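Local coordinates for aldehyde dehydrogenase (Anabaena variabilis, PDB 4H7N), which probably oxidises aldehydes to carboxylic acids with NAD+ as electron acceptor, as many members of the aldehyde dehydrogenase family do, at residues Q57-T71 with T84-D96. Residues are numbered along the deposited sequence; the frame is centred on the assembly and turned at random.
Sequences QQWKQAILSRREQLT and TVLEIDSFLASID
Phe91 reaches from helix 82-106 and turns its ring edge toward the face of the Trp59 six-membered ring, an offset edge-to-face pair with planes at 78°. Ile63 CD1 fills the corner, lying over the centre of that indole and touching Phe91 CE2 at the ring edge, 3.9 Å away. This is the tight, buried side of the contact; Ala175 of helix 169-176 and Leu140 of helix 139-144 close in on it. Farther along, Leu70 CD2 rests on Ile88 CG1.

Toward the outer side Leu64 CD2 meets Leu92 CD1 at 3.5 Å, and Arg67 makes a close-fitting polar knob at the margin. With CG anti to the backbone N (chi1 -172°) and the chain extended to NE, it enters a hole formed by Val85, Ile88, Asp89 and Leu92. Ile88 CG2 lies over the centre of its guanidinium, while NH1 and NH2 both grip Asp89 OD1, which lies in the guanidinium plane; NH2 comes from above the carboxylate plane.

The looser, solvent-facing end belongs to Asp96, whose OD1 also takes two donors: Lys60 NZ at 2.6 Å on its syn lone pair, and Gln57 NE2 on the anti side, somewhat out of the carboxylate plane, in a nearly straight bond. Replacing Lys60 with an alanine would probably leave Asp96 without its salt-bridge mate and uncover Leu92 CD2, against which Lys60 CG packs at 3.8 Å.

Away from the predicted active-site Glu232, the chain changes direction at Arg66, the N-cap of helix 67-78, which still packs on Ile88; segments 57-64 and 84-96, axes at 160°, form an antiparallel helix packing within the N-terminal helical part of the aldehyde dehydrogenase fold.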
ATOM      1  N   GLN A  57      11.588 -24.751   8.193  1.00 30.31           N
ATOM      2  CA  GLN A  57      11.199 -26.101   8.611  1.00 33.18           C
ATOM      3  C   GLN A  57      12.095 -26.633   9.745  1.00 33.24           C
ATOM      4  O   GLN A  57      11.615 -27.381  10.601  1.00 33.22           O
ATOM      5  CB  GLN A  57      11.171 -27.084   7.412  1.00 35.06           C
ATOM      6  CG  GLN A  57      10.028 -26.737   6.436  1.00 35.04           C
ATOM      7  CD  GLN A  57       8.625 -27.073   6.975  1.00 35.27           C
ATOM      8  OE1 GLN A  57       8.417 -28.071   7.641  1.00 39.06           O
ATOM      9  NE2 GLN A  57       7.661 -26.249   6.659  1.00 35.05           N
ATOM     10  N   GLN A  58      13.386 -26.304   9.722  1.00 33.89           N
ATOM     11  CA  GLN A  58      14.289 -26.667  10.837  1.00 35.83           C
ATOM     12  C   GLN A  58      13.825 -25.991  12.125  1.00 34.00           C
ATOM     13  O   GLN A  58      13.859 -26.612  13.185  1.00 33.22           O
ATOM     14  CB  GLN A  58      15.758 -26.257  10.590  1.00 37.92           C
ATOM     15  CG  GLN A  58      16.589 -27.271   9.872  1.00 43.81           C
ATOM     16  CD  GLN A  58      17.761 -26.705   9.054  1.00 47.76           C
ATOM     17  OE1 GLN A  58      18.122 -25.521   9.130  1.00 44.96           O
ATOM     18  NE2 GLN A  58      18.379 -27.596   8.256  1.00 51.33           N
ATOM     19  N   TRP A  59      13.420 -24.718  12.020  1.00 30.68           N
ATOM     20  CA  TRP A  59      12.889 -23.964  13.166  1.00 29.25           C
ATOM     21  C   TRP A  59      11.598 -24.619  13.660  1.00 29.77           C
ATOM     22  O   TRP A  59      11.448 -24.884  14.871  1.00 29.79           O
ATOM     23  CB  TRP A  59      12.695 -22.471  12.817  1.00 27.91           C
ATOM     24  CG  TRP A  59      12.325 -21.622  13.978  1.00 28.08           C
ATOM     25  CD1 TRP A  59      12.860 -21.680  15.231  1.00 27.70           C
ATOM     26  CD2 TRP A  59      11.363 -20.591  14.012  1.00 27.85           C
ATOM     27  NE1 TRP A  59      12.311 -20.749  16.016  1.00 27.10           N
ATOM     28  CE2 TRP A  59      11.360 -20.078  15.321  1.00 26.02           C
ATOM     29  CE3 TRP A  59      10.496 -20.039  13.063  1.00 28.45           C
ATOM     30  CZ2 TRP A  59      10.532 -19.060  15.717  1.00 26.05           C
ATOM     31  CZ3 TRP A  59       9.670 -19.033  13.454  1.00 27.70           C
ATOM     32  CH2 TRP A  59       9.680 -18.554  14.782  1.00 26.09           C
ATOM     33  N   LYS A  60      10.714 -24.984  12.737  1.00 29.46           N
ATOM     34  CA  LYS A  60       9.499 -25.682  13.099  1.00 32.39           C
ATOM     35  C   LYS A  60       9.794 -27.008  13.844  1.00 33.23           C
ATOM     36  O   LYS A  60       9.176 -27.328  14.868  1.00 31.43           O
ATOM     37  CB  LYS A  60       8.632 -25.982  11.872  1.00 33.67           C
ATOM     38  CG  LYS A  60       7.254 -26.472  12.251  1.00 36.54           C
ATOM     39  CD  LYS A  60       6.366 -26.815  11.055  1.00 38.81           C
ATOM     40  CE  LYS A  60       6.353 -28.300  10.839  1.00 43.76           C
ATOM     41  NZ  LYS A  60       5.931 -28.705   9.486  1.00 46.33           N
ATOM     42  N   GLN A  61      10.741 -27.769  13.334  1.00 34.73           N
ATOM     43  CA  GLN A  61      11.138 -28.990  14.024  1.00 38.12           C
ATOM     44  C   GLN A  61      11.611 -28.741  15.451  1.00 36.42           C
ATOM     45  O   GLN A  61      11.227 -29.481  16.354  1.00 34.55           O
ATOM     46  CB  GLN A  61      12.196 -29.787  13.233  1.00 42.85           C
ATOM     47  CG  GLN A  61      11.602 -30.476  12.005  1.00 46.44           C
ATOM     48  CD  GLN A  61      10.331 -31.268  12.337  1.00 50.29           C
ATOM     49  OE1 GLN A  61      10.292 -32.055  13.309  1.00 54.35           O
ATOM     50  NE2 GLN A  61       9.284 -31.059  11.550  1.00 49.44           N
ATOM     51  N   ALA A  62      12.453 -27.736  15.652  1.00 33.58           N
ATOM     52  CA  ALA A  62      12.940 -27.403  16.980  1.00 34.40           C
ATOM     53  C   ALA A  62      11.811 -26.974  17.917  1.00 33.27           C
ATOM     54  O   ALA A  62      11.817 -27.334  19.077  1.00 33.23           O
ATOM     55  CB  ALA A  62      14.018 -26.316  16.928  1.00 35.43           C
ATOM     56  N   ILE A  63      10.870 -26.188  17.419  1.00 32.21           N
ATOM     57  CA  ILE A  63       9.727 -25.775  18.210  1.00 31.08           C
ATOM     58  C   ILE A  63       8.907 -26.982  18.581  1.00 32.92           C
ATOM     59  O   ILE A  63       8.500 -27.141  19.740  1.00 33.11           O
ATOM     60  CB  ILE A  63       8.827 -24.789  17.432  1.00 30.06           C
ATOM     61  CG1 ILE A  63       9.561 -23.502  17.181  1.00 29.43           C
ATOM     62  CG2 ILE A  63       7.526 -24.525  18.171  1.00 30.13           C
ATOM     63  CD1 ILE A  63       8.978 -22.705  16.018  1.00 28.37           C
ATOM     64  N   LEU A  64       8.654 -27.849  17.621  1.00 32.89           N
ATOM     65  CA  LEU A  64       7.919 -29.070  17.917  1.00 34.19           C
ATOM     66  C   LEU A  64       8.600 -29.947  18.951  1.00 36.77           C
ATOM     67  O   LEU A  64       7.917 -30.628  19.717  1.00 35.78           O
ATOM     68  CB  LEU A  64       7.741 -29.891  16.641  1.00 37.34           C
ATOM     69  CG  LEU A  64       6.654 -29.401  15.689  1.00 38.78           C
ATOM     70  CD1 LEU A  64       6.697 -30.134  14.357  1.00 41.48           C
ATOM     71  CD2 LEU A  64       5.291 -29.551  16.350  1.00 40.79           C
ATOM     72  N   SER A  65       9.937 -29.991  18.947  1.00 36.67           N
ATOM     73  CA  SER A  65      10.662 -30.770  19.951  1.00 38.62           C
ATOM     74  C   SER A  65      10.470 -30.264  21.382  1.00 39.51           C
ATOM     75  O   SER A  65      10.793 -30.971  22.324  1.00 45.01           O
ATOM     76  CB  SER A  65      12.166 -30.793  19.666  1.00 39.08           C
ATOM     77  OG  SER A  65      12.816 -29.573  20.063  1.00 37.86           O
ATOM     78  N   ARG A  66      10.000 -29.039  21.541  1.00 37.33           N
ATOM     79  CA  ARG A  66       9.813 -28.429  22.852  1.00 37.15           C
ATOM     80  C   ARG A  66       8.410 -27.871  22.955  1.00 32.94           C
ATOM     81  O   ARG A  66       8.173 -26.814  23.558  1.00 31.45           O
ATOM     82  CB  ARG A  66      10.885 -27.347  23.086  1.00 39.31           C
ATOM     83  CG  ARG A  66      12.331 -27.903  23.218  1.00 41.97           C
ATOM     84  CD  ARG A  66      12.435 -28.964  24.324  1.00 46.43           C
ATOM     85  NE  ARG A  66      13.529 -29.955  24.138  1.00 47.77           N
ATOM     86  CZ  ARG A  66      14.811 -29.667  24.327  1.00 50.21           C
ATOM     87  NH1 ARG A  66      15.753 -30.596  24.176  1.00 50.08           N
ATOM     88  NH2 ARG A  66      15.156 -28.423  24.685  1.00 52.85           N
ATOM     89  N   ARG A  67       7.465 -28.579  22.370  1.00 32.97           N
ATOM     90  CA  ARG A  67       6.097 -28.054  22.285  1.00 33.10           C
ATOM     91  C   ARG A  67       5.508 -27.793  23.663  1.00 32.00           C
ATOM     92  O   ARG A  67       4.811 -26.812  23.859  1.00 29.43           O
ATOM     93  CB  ARG A  67       5.189 -29.018  21.507  1.00 34.88           C
ATOM     94  CG  ARG A  67       3.822 -28.422  21.242  1.00 34.01           C
ATOM     95  CD  ARG A  67       2.932 -29.300  20.371  1.00 34.97           C
ATOM     96  NE  ARG A  67       1.603 -28.681  20.380  1.00 33.58           N
ATOM     97  CZ  ARG A  67       0.771 -28.592  19.357  1.00 33.22           C
ATOM     98  NH1 ARG A  67       1.071 -29.119  18.189  1.00 36.49           N
ATOM     99  NH2 ARG A  67      -0.404 -28.026  19.530  1.00 32.51           N
ATOM    100  N   GLU A  68       5.793 -28.660  24.629  1.00 31.87           N
ATOM    101  CA  GLU A  68       5.248 -28.464  25.947  1.00 33.71           C
ATOM    102  C   GLU A  68       5.684 -27.159  26.588  1.00 31.81           C
ATOM    103  O   GLU A  68       4.943 -26.595  27.348  1.00 33.26           O
ATOM    104  CB  GLU A  68       5.586 -29.648  26.868  1.00 40.11           C
ATOM    105  CG  GLU A  68       4.651 -30.804  26.571  1.00 46.19           C
ATOM    106  CD  GLU A  68       5.298 -32.156  26.718  1.00 57.18           C
ATOM    107  OE1 GLU A  68       5.542 -32.581  27.876  1.00 64.06           O
ATOM    108  OE2 GLU A  68       5.557 -32.799  25.665  1.00 65.43           O
ATOM    109  N   GLN A  69       6.891 -26.705  26.314  1.00 31.18           N
ATOM    110  CA  GLN A  69       7.386 -25.449  26.865  1.00 30.54           C
ATOM    111  C   GLN A  69       6.694 -24.269  26.175  1.00 29.01           C
ATOM    112  O   GLN A  69       6.444 -23.262  26.804  1.00 27.94           O
ATOM    113  CB  GLN A  69       8.879 -25.331  26.627  1.00 32.62           C
ATOM    114  CG  GLN A  69       9.732 -26.111  27.627  1.00 35.03           C
ATOM    115  CD  GLN A  69       9.658 -27.598  27.385  1.00 37.99           C
ATOM    116  OE1 GLN A  69       9.672 -28.060  26.245  1.00 39.31           O
ATOM    117  NE2 GLN A  69       9.566 -28.351  28.441  1.00 41.93           N
ATOM    118  N   LEU A  70       6.382 -24.401  24.882  1.00 27.02           N
ATOM    119  CA  LEU A  70       5.638 -23.344  24.201  1.00 26.47           C
ATOM    120  C   LEU A  70       4.213 -23.247  24.770  1.00 24.97           C
ATOM    121  O   LEU A  70       3.730 -22.163  25.104  1.00 23.77           O
ATOM    122  CB  LEU A  70       5.646 -23.558  22.689  1.00 25.67           C
ATOM    123  CG  LEU A  70       4.854 -22.517  21.865  1.00 24.82           C
ATOM    124  CD1 LEU A  70       5.403 -21.104  22.033  1.00 24.08           C
ATOM    125  CD2 LEU A  70       4.875 -22.863  20.390  1.00 25.15           C
ATOM    126  N   THR A  71       3.575 -24.407  24.941  1.00 25.35           N
ATOM    127  CA  THR A  71       2.232 -24.486  25.452  1.00 25.31           C
ATOM    128  C   THR A  71       2.209 -23.861  26.878  1.00 25.73           C
ATOM    129  O   THR A  71       1.346 -23.060  27.207  1.00 23.64           O
ATOM    130  CB  THR A  71       1.783 -25.951  25.581  1.00 27.89           C
ATOM    131  OG1 THR A  71       1.773 -26.578  24.305  1.00 28.55           O
ATOM    132  CG2 THR A  71       0.419 -26.026  26.174  1.00 28.50           C
ATOM    133  N   THR A  84      -5.070 -22.177  23.418  1.00 28.01           N
ATOM    134  CA  THR A  84      -3.609 -22.233  23.266  1.00 26.72           C
ATOM    135  C   THR A  84      -3.179 -23.318  22.294  1.00 26.75           C
ATOM    136  O   THR A  84      -2.323 -23.095  21.415  1.00 25.52           O
ATOM    137  CB  THR A  84      -2.921 -22.354  24.647  1.00 25.87           C
ATOM    138  OG1 THR A  84      -2.962 -21.075  25.285  1.00 25.59           O
ATOM    139  CG2 THR A  84      -1.500 -22.739  24.511  1.00 25.86           C
ATOM    140  N   VAL A  85      -3.752 -24.499  22.453  1.00 27.98           N
ATOM    141  CA  VAL A  85      -3.459 -25.614  21.542  1.00 29.66           C
ATOM    142  C   VAL A  85      -3.782 -25.203  20.087  1.00 30.61           C
ATOM    143  O   VAL A  85      -3.006 -25.419  19.178  1.00 32.79           O
ATOM    144  CB  VAL A  85      -4.238 -26.872  21.910  1.00 30.31           C
ATOM    145  CG1 VAL A  85      -3.882 -28.010  20.967  1.00 32.54           C
ATOM    146  CG2 VAL A  85      -3.942 -27.274  23.360  1.00 32.16           C
ATOM    147  N   LEU A  86      -4.910 -24.562  19.880  1.00 30.94           N
ATOM    148  CA  LEU A  86      -5.276 -24.131  18.526  1.00 32.17           C
ATOM    149  C   LEU A  86      -4.347 -23.079  17.981  1.00 29.84           C
ATOM    150  O   LEU A  86      -3.992 -23.120  16.798  1.00 29.16           O
ATOM    151  CB  LEU A  86      -6.723 -23.626  18.484  1.00 34.11           C
ATOM    152  CG  LEU A  86      -7.798 -24.555  19.082  1.00 41.22           C
ATOM    153  CD1 LEU A  86      -9.177 -24.015  18.690  1.00 46.19           C
ATOM    154  CD2 LEU A  86      -7.673 -26.033  18.677  1.00 46.11           C
ATOM    155  N   GLU A  87      -3.923 -22.135  18.822  1.00 28.46           N
ATOM    156  CA  GLU A  87      -2.967 -21.122  18.343  1.00 28.94           C
ATOM    157  C   GLU A  87      -1.716 -21.786  17.878  1.00 28.79           C
ATOM    158  O   GLU A  87      -1.171 -21.437  16.813  1.00 26.05           O
ATOM    159  CB  GLU A  87      -2.559 -20.144  19.437  1.00 29.89           C
ATOM    160  CG  GLU A  87      -3.265 -18.856  19.456  1.00 30.40           C
ATOM    161  CD  GLU A  87      -2.614 -17.820  20.358  1.00 29.80           C
ATOM    162  OE1 GLU A  87      -3.110 -17.714  21.487  1.00 29.62           O
ATOM    163  OE2 GLU A  87      -1.670 -17.075  19.926  1.00 28.00           O
ATOM    164  N   ILE A  88      -1.228 -22.736  18.681  1.00 25.96           N
ATOM    165  CA  ILE A  88      -0.004 -23.417  18.314  1.00 27.64           C
ATOM    166  C   ILE A  88      -0.153 -24.212  16.996  1.00 28.23           C
ATOM    167  O   ILE A  88       0.733 -24.185  16.155  1.00 26.71           O
ATOM    168  CB  ILE A  88       0.529 -24.295  19.445  1.00 27.01           C
ATOM    169  CG1 ILE A  88       0.977 -23.413  20.591  1.00 28.06           C
ATOM    170  CG2 ILE A  88       1.712 -25.090  18.944  1.00 30.16           C
ATOM    171  CD1 ILE A  88       1.225 -24.105  21.936  1.00 27.70           C
ATOM    172  N   ASP A  89      -1.252 -24.931  16.850  1.00 30.58           N
ATOM    173  CA  ASP A  89      -1.517 -25.727  15.645  1.00 32.86           C
ATOM    174  C   ASP A  89      -1.608 -24.817  14.411  1.00 31.84           C
ATOM    175  O   ASP A  89      -1.046 -25.106  13.358  1.00 33.36           O
ATOM    176  CB  ASP A  89      -2.821 -26.509  15.811  1.00 35.38           C
ATOM    177  CG  ASP A  89      -2.674 -27.696  16.767  1.00 40.33           C
ATOM    178  OD1 ASP A  89      -1.548 -28.229  16.908  1.00 40.12           O
ATOM    179  OD2 ASP A  89      -3.706 -28.093  17.374  1.00 47.71           O
ATOM    180  N   SER A  90      -2.309 -23.715  14.580  1.00 31.10           N
ATOM    181  CA  SER A  90      -2.499 -22.717  13.534  1.00 30.55           C
ATOM    182  C   SER A  90      -1.172 -22.040  13.108  1.00 30.65           C
ATOM    183  O   SER A  90      -0.867 -21.890  11.903  1.00 27.03           O
ATOM    184  CB  SER A  90      -3.547 -21.724  13.993  1.00 30.92           C
ATOM    185  OG  SER A  90      -3.446 -20.501  13.257  1.00 34.82           O
ATOM    186  N   PHE A  91      -0.351 -21.656  14.072  1.00 30.29           N
ATOM    187  CA  PHE A  91       1.040 -21.210  13.787  1.00 29.30           C
ATOM    188  C   PHE A  91       1.850 -22.246  12.979  1.00 29.08           C
ATOM    189  O   PHE A  91       2.461 -21.929  11.972  1.00 29.32           O
ATOM    190  CB  PHE A  91       1.772 -20.915  15.122  1.00 27.87           C
ATOM    191  CG  PHE A  91       3.252 -20.654  14.985  1.00 28.19           C
ATOM    192  CD1 PHE A  91       3.723 -19.706  14.136  1.00 30.16           C
ATOM    193  CD2 PHE A  91       4.149 -21.343  15.732  1.00 31.39           C
ATOM    194  CE1 PHE A  91       5.073 -19.449  14.036  1.00 28.50           C
ATOM    195  CE2 PHE A  91       5.478 -21.095  15.663  1.00 29.87           C
ATOM    196  CZ  PHE A  91       5.944 -20.128  14.817  1.00 29.66           C
ATOM    197  N   LEU A  92       1.869 -23.477  13.447  1.00 30.50           N
ATOM    198  CA  LEU A  92       2.601 -24.531  12.747  1.00 31.87           C
ATOM    199  C   LEU A  92       2.097 -24.767  11.303  1.00 30.82           C
ATOM    200  O   LEU A  92       2.900 -24.938  10.385  1.00 29.99           O
ATOM    201  CB  LEU A  92       2.551 -25.836  13.534  1.00 34.85           C
ATOM    202  CG  LEU A  92       3.205 -25.785  14.927  1.00 37.13           C
ATOM    203  CD1 LEU A  92       2.905 -27.079  15.668  1.00 38.89           C
ATOM    204  CD2 LEU A  92       4.696 -25.527  14.869  1.00 37.81           C
ATOM    205  N   ALA A  93       0.792 -24.750  11.103  1.00 29.69           N
ATOM    206  CA  ALA A  93       0.238 -24.935   9.745  1.00 31.15           C
ATOM    207  C   ALA A  93       0.537 -23.741   8.881  1.00 29.92           C
ATOM    208  O   ALA A  93       0.689 -23.857   7.664  1.00 26.24           O
ATOM    209  CB  ALA A  93      -1.265 -25.192   9.764  1.00 31.62           C
ATOM    210  N   SER A  94       0.613 -22.568   9.495  1.00 27.89           N
ATOM    211  CA  SER A  94       0.921 -21.381   8.721  1.00 29.38           C
ATOM    212  C   SER A  94       2.390 -21.403   8.190  1.00 27.48           C
ATOM    213  O   SER A  94       2.663 -20.975   7.068  1.00 26.60           O
ATOM    214  CB  SER A  94       0.558 -20.150   9.558  1.00 33.38           C
ATOM    215  OG  SER A  94       1.205 -19.033   9.053  1.00 44.09           O
ATOM    216  N   ILE A  95       3.328 -21.964   8.949  1.00 25.58           N
ATOM    217  CA  ILE A  95       4.667 -22.077   8.471  1.00 26.07           C
ATOM    218  C   ILE A  95       4.669 -22.977   7.228  1.00 27.84           C
ATOM    219  O   ILE A  95       5.293 -22.653   6.192  1.00 28.66           O
ATOM    220  CB  ILE A  95       5.571 -22.723   9.546  1.00 28.48           C
ATOM    221  CG1 ILE A  95       5.794 -21.769  10.752  1.00 29.59           C
ATOM    222  CG2 ILE A  95       6.913 -23.113   8.937  1.00 29.97           C
ATOM    223  CD1 ILE A  95       6.649 -22.420  11.849  1.00 29.22           C
ATOM    224  N   ASP A  96       3.969 -24.121   7.321  1.00 28.12           N
ATOM    225  CA  ASP A  96       3.841 -25.025   6.179  1.00 29.66           C
ATOM    226  C   ASP A  96       3.220 -24.355   4.953  1.00 29.92           C
ATOM    227  O   ASP A  96       3.733 -24.495   3.822  1.00 30.21           O
ATOM    228  CB  ASP A  96       3.041 -26.288   6.543  1.00 31.83           C
ATOM    229  CG  ASP A  96       3.834 -27.244   7.464  1.00 35.59           C
ATOM    230  OD1 ASP A  96       5.050 -26.961   7.739  1.00 35.55           O
ATOM    231  OD2 ASP A  96       3.261 -28.296   7.880  1.00 37.09           O
TER